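Local structure of yersinopine dehydrogenase (Yersinia pestis, 6C4M) at residues Asn150-Ala154 with Ala155-Asp159. The protein catalyses the last step of yersinopine biosynthesis, the NADPH-dependent reductive condensation of pyruvate with an amino-acid intermediate, yielding a metallophore used in bacterial metal acquisition. Sequence-based numbering, arbitrary orientation.
Sequences NLLNA and AGKRD
A Schellman motif ends helix 144-154, with Lys157 N bonded back to Leu152 O and Gly156 N to Asn153 O. The first bond is short, 2.8 Å from Lys157 N to Leu152 O, and fairly straight at 157°. In the second, Gly156 N sits 3.2 Å from Asn153 O, well above the carbonyl plane. Gly156 makes the reversal as the C-prime residue, its phi of 73° being one that glycine adopts readily. Just before it, Ala155 N still gives a helical bond to Leu151 O, plus a weak one to Leu152 O, so the latter carbonyl receives two N-H groups.

Two side-chain pairs follow the turn. Lys157 CB lies 4.0 Å from Leu152 CD2, the two side chains running at a slant to each other, while the lysine chain, bent at chi2, carries NZ away to a hydrogen bond with Leu129 O. Leu152 and Ala155 also rest on Trp126, so this side of the turn packs inward. On the exposed side, Asn153 and Arg158 both hold CG anti to the backbone N, which sends them out the same way and brings the amide alongside the arginine shaft. Asn153 ND2 lies 3.6 Å from Arg158 CD, meeting the aliphatic part rather than the guanidinium, whose plane is turned 63° from the amide.

The backbone bonds thus give the carbonyls of Leu151, Leu152 and Asn153 partners before the chain heads for strand 161-165; between the two segments the side chains meet by van der Waals contact, with no polar bond between them.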
# COMPACT_ATOMS: atom_id res chain seq x y z
N ASN A 150 33.75 28.18 -5.53
CA ASN A 150 34.84 28.14 -6.49
C ASN A 150 34.71 29.26 -7.51
O ASN A 150 35.67 29.96 -7.82
CB ASN A 150 34.87 26.77 -7.18
CG ASN A 150 36.05 26.61 -8.08
OD1 ASN A 150 36.02 27.06 -9.23
ND2 ASN A 150 37.10 26.01 -7.57
N LEU A 151 33.50 29.43 -8.07
CA LEU A 151 33.30 30.49 -9.06
C LEU A 151 33.53 31.86 -8.45
O LEU A 151 34.16 32.74 -9.07
CB LEU A 151 31.89 30.41 -9.64
CG LEU A 151 31.50 29.15 -10.42
CD1 LEU A 151 30.06 29.28 -10.93
CD2 LEU A 151 32.43 28.90 -11.59
N LEU A 152 32.98 32.11 -7.27
CA LEU A 152 33.16 33.41 -6.64
C LEU A 152 34.63 33.68 -6.36
O LEU A 152 35.13 34.80 -6.57
CB LEU A 152 32.34 33.47 -5.35
CG LEU A 152 30.83 33.51 -5.56
CD1 LEU A 152 30.06 33.32 -4.20
CD2 LEU A 152 30.44 34.84 -6.20
N ASN A 153 35.35 32.66 -5.86
CA ASN A 153 36.76 32.84 -5.57
C ASN A 153 37.52 33.23 -6.83
O ASN A 153 38.42 34.08 -6.78
CB ASN A 153 37.36 31.58 -4.95
CG ASN A 153 38.87 31.68 -4.75
OD1 ASN A 153 39.65 31.19 -5.58
ND2 ASN A 153 39.30 32.34 -3.66
N ALA A 154 37.15 32.65 -7.98
CA ALA A 154 37.79 33.03 -9.23
C ALA A 154 37.48 34.47 -9.63
O ALA A 154 38.30 35.12 -10.28
CB ALA A 154 37.37 32.05 -10.35
N ALA A 155 36.32 34.99 -9.27
CA ALA A 155 35.98 36.37 -9.60
C ALA A 155 36.45 37.37 -8.54
O ALA A 155 36.05 38.55 -8.58
CB ALA A 155 34.47 36.51 -9.79
N GLY A 156 37.31 36.96 -7.60
CA GLY A 156 37.74 37.88 -6.55
C GLY A 156 36.68 38.17 -5.52
O GLY A 156 36.73 39.23 -4.87
N LYS A 157 35.71 37.26 -5.34
CA LYS A 157 34.62 37.47 -4.40
C LYS A 157 34.67 36.47 -3.25
O LYS A 157 33.65 36.04 -2.72
CB LYS A 157 33.28 37.39 -5.10
CG LYS A 157 33.10 38.45 -6.15
CD LYS A 157 33.00 39.82 -5.55
CE LYS A 157 32.43 40.81 -6.56
NZ LYS A 157 32.44 42.22 -6.04
N ARG A 158 35.88 36.12 -2.83
CA ARG A 158 36.00 35.20 -1.71
C ARG A 158 35.35 35.76 -0.44
O ARG A 158 35.00 34.97 0.44
CB ARG A 158 37.48 34.91 -1.50
CG ARG A 158 37.79 34.03 -0.33
CD ARG A 158 39.26 33.68 -0.35
NE ARG A 158 39.61 32.88 0.82
CZ ARG A 158 40.84 32.49 1.14
NH1 ARG A 158 41.88 32.82 0.37
NH2 ARG A 158 41.01 31.77 2.24
N ASP A 159 35.20 37.09 -0.31
CA ASP A 159 34.55 37.67 0.87
C ASP A 159 33.06 37.33 0.96
O ASP A 159 32.48 37.37 2.06
CB ASP A 159 34.67 39.20 0.86
CG ASP A 159 36.01 39.69 1.36
OD1 ASP A 159 36.77 38.91 1.97
OD2 ASP A 159 36.30 40.90 1.12